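Local coordinates for cellulosomal scaffoldin anchoring protein C (Acetivibrio cellulolyticus, PDB 4UYP) that anchors cellulosomes to the bacterial cell surface, this chain being its third cohesin domain, which takes up the dockerin of the adaptor scaffoldin ScaB, at residues 1-6 / 131-136. Sequence-based numbering, arbitrary orientation.
With SO4 (sulfate ion), chain T; SO4 (sulfate ion), chain P.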
loop_
_atom_site.group_PDB
_atom_site.type_symbol
_atom_site.label_atom_id
_atom_site.label_comp_id
_atom_site.label_asym_id
_atom_site.label_seq_id
_atom_site.Cartn_x
_atom_site.Cartn_y
_atom_site.Cartn_z
ATOM N N MET C 1 -6.209 6.091 22.230
ATOM C CA MET C 1 -6.133 4.773 21.533
ATOM C C MET C 1 -4.701 4.530 21.098
ATOM O O MET C 1 -3.867 5.437 21.220
ATOM C CB MET C 1 -7.028 4.791 20.341
ATOM C CG MET C 1 -6.607 5.729 19.248
ATOM S SD MET C 1 -8.116 6.217 18.450
ATOM C CE MET C 1 -8.734 7.308 19.756
ATOM N N LEU C 2 -4.445 3.279 20.726
ATOM C CA LEU C 2 -3.082 2.914 20.252
ATOM C C LEU C 2 -2.714 3.799 19.063
ATOM O O LEU C 2 -3.525 3.954 18.140
ATOM C CB LEU C 2 -3.200 1.478 19.792
ATOM C CG LEU C 2 -1.920 0.889 19.178
ATOM C CD1 LEU C 2 -0.734 0.881 20.117
ATOM C CD2 LEU C 2 -2.172 -0.547 18.640
ATOM N N GLN C 3 -1.467 4.299 19.124
ATOM C CA GLN C 3 -0.966 5.196 18.023
ATOM C C GLN C 3 0.339 4.585 17.560
ATOM O O GLN C 3 1.285 4.346 18.346
ATOM C CB GLN C 3 -0.698 6.597 18.602
ATOM C CG GLN C 3 -1.911 7.382 19.090
ATOM C CD GLN C 3 -1.501 8.607 19.910
ATOM O OE1 GLN C 3 -0.343 9.072 19.860
ATOM N NE2 GLN C 3 -2.438 9.119 20.702
ATOM N N VAL C 4 0.358 4.442 16.240
ATOM C CA VAL C 4 1.621 3.945 15.564
ATOM C C VAL C 4 2.229 5.172 14.831
ATOM O O VAL C 4 1.538 5.858 14.061
ATOM C CB VAL C 4 1.272 2.871 14.598
ATOM C CG1 VAL C 4 2.583 2.305 13.928
ATOM C CG2 VAL C 4 0.573 1.738 15.346
ATOM N N ASP C 5 3.503 5.377 15.080
ATOM C CA ASP C 5 4.203 6.558 14.469
ATOM C C ASP C 5 5.344 6.014 13.612
ATOM O O ASP C 5 6.224 5.302 14.159
ATOM C CB ASP C 5 4.746 7.429 15.507
ATOM C CG ASP C 5 5.382 8.650 14.930
ATOM O OD1 ASP C 5 4.682 9.642 14.681
ATOM O OD2 ASP C 5 6.685 8.615 14.718
ATOM N N ILE C 6 5.385 6.414 12.341
ATOM C CA ILE C 6 6.589 6.204 11.464
ATOM C C ILE C 6 7.405 7.465 11.593
ATOM O O ILE C 6 6.917 8.577 11.198
ATOM C CB ILE C 6 6.173 5.918 10.038
ATOM C CG1 ILE C 6 5.281 4.650 9.939
ATOM C CG2 ILE C 6 7.404 5.827 9.114
ATOM C CD1 ILE C 6 4.857 4.383 8.532
ATOM N N ASN C 131 -9.528 0.602 16.750
ATOM C CA ASN C 131 -9.338 2.024 16.696
ATOM C C ASN C 131 -7.921 2.561 16.767
ATOM O O ASN C 131 -7.695 3.668 17.237
ATOM C CB ASN C 131 -10.106 2.683 17.854
ATOM C CG ASN C 131 -9.676 2.174 19.167
ATOM O OD1 ASN C 131 -8.946 1.168 19.260
ATOM N ND2 ASN C 131 -10.115 2.840 20.232
ATOM N N VAL C 132 -7.059 1.953 16.021
ATOM C CA VAL C 132 -5.652 2.376 16.017
ATOM C C VAL C 132 -5.453 3.528 15.049
ATOM O O VAL C 132 -6.159 3.564 13.961
ATOM C CB VAL C 132 -4.835 1.199 15.461
ATOM C CG1 VAL C 132 -3.331 1.477 15.513
ATOM C CG2 VAL C 132 -5.123 -0.035 16.187
ATOM N N VAL C 133 -4.660 4.454 15.447
ATOM C CA VAL C 133 -4.269 5.672 14.671
ATOM C C VAL C 133 -2.839 5.507 14.116
ATOM O O VAL C 133 -1.980 4.969 14.761
ATOM C CB VAL C 133 -4.415 6.963 15.507
ATOM C CG1 VAL C 133 -4.055 6.776 16.943
ATOM C CG2 VAL C 133 -3.649 8.174 14.950
ATOM N N TYR C 134 -2.591 6.119 12.987
ATOM C CA TYR C 134 -1.242 6.029 12.432
ATOM C C TYR C 134 -0.753 7.394 12.067
ATOM O O TYR C 134 -1.572 8.264 11.664
ATOM C CB TYR C 134 -1.331 5.381 11.101
ATOM C CG TYR C 134 -2.021 4.148 10.873
ATOM C CD1 TYR C 134 -2.109 3.141 11.834
ATOM C CD2 TYR C 134 -2.575 3.930 9.640
ATOM C CE1 TYR C 134 -2.770 1.964 11.600
ATOM C CE2 TYR C 134 -3.179 2.750 9.339
ATOM C CZ TYR C 134 -3.273 1.802 10.271
ATOM O OH TYR C 134 -3.888 0.671 9.939
ATOM N N ASN C 135 0.544 7.664 12.156
ATOM C CA ASN C 135 1.073 8.940 11.790
ATOM C C ASN C 135 2.299 8.568 10.916
ATOM O O ASN C 135 3.288 8.042 11.468
ATOM C CB ASN C 135 1.505 9.761 12.967
ATOM C CG ASN C 135 0.343 10.177 13.875
ATOM O OD1 ASN C 135 0.547 10.441 15.052
ATOM N ND2 ASN C 135 -0.827 10.231 13.340
ATOM N N ASP C 136 2.214 8.814 9.613
ATOM C CA ASP C 136 3.269 8.408 8.654
ATOM C C ASP C 136 4.506 9.374 8.803
ATOM O O ASP C 136 4.513 10.388 9.485
ATOM C CB ASP C 136 2.719 8.499 7.231
ATOM C CG ASP C 136 1.760 7.394 6.849
ATOM O OD1 ASP C 136 1.669 6.485 7.707
ATOM O OD2 ASP C 136 1.210 7.511 5.716
HETATM S S SO4 T . -10.416 -1.100 20.716
HETATM O O1 SO4 T . -11.444 -0.507 21.638
HETATM O O2 SO4 T . -9.915 0.072 19.906
HETATM O O3 SO4 T . -11.095 -2.116 19.710
HETATM O O4 SO4 T . -9.421 -1.650 21.507
HETATM S S SO4 P . -0.677 10.935 8.163
HETATM O O1 SO4 P . 0.234 11.768 9.079
HETATM O O2 SO4 P . -2.167 11.144 8.488
HETATM O O3 SO4 P . -0.301 9.523 8.497
HETATM O O4 SO4 P . -0.601 11.186 6.662
HETATM O O HOH W 1 -6.652 1.430 20.832
#
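Strand 3-6, at the start of the cohesin domain, runs parallel to strand 133-135 near its end, the axes 4.6 Å apart; first and last strands thus lie side by side, as in the cohesin jelly roll. Four backbone bonds zip them together: Val133 N to Leu2 O, Val4 N to Val133 O at 2.8 Å, Asn135 N to Val4 O, and Ile6 N to Asn135 O. All run nearly along the C=O axes, but the Asn135 N-H is bent, 141° at the hydrogen. The backbones of Gln3 and Asp5 bond to Thr24 and Thr22 of strand 16-24.

Leu2 can be followed from CB: with CG anti to the backbone N (chi1 177°), the chain lies alongside Val132, pointing the same way. CG reaches Val132 CG1 at 4.0 Å, and CD2 touches both methyls, with Val132 CG2 at 3.9 Å. Next along, Val4 CG2 crosses obliquely to Val132 CG1, also at 3.9 Å, while Phe23, Phe36 and Phe121 pack round Val4. Beside Leu2 a water accepts from Leu2 N and donates to Asn131 OD1.

On the Gln3 face, Asp5 OD1 rests on Asn135 CB, 3.6 Å away, its carboxylate plane 82° from the amide. Calcium has been seen bound by Asp5, Ile6, Asn135 and Asp136, though none is bound to this chain; Asp136 OD1 takes Thr114 N. Backbone bonding therefore fixes the register that sets those four residues in adjacent pairs, and just past the last of these bonds Asp136 N donates to a sulfate O3 at 2.8 Å.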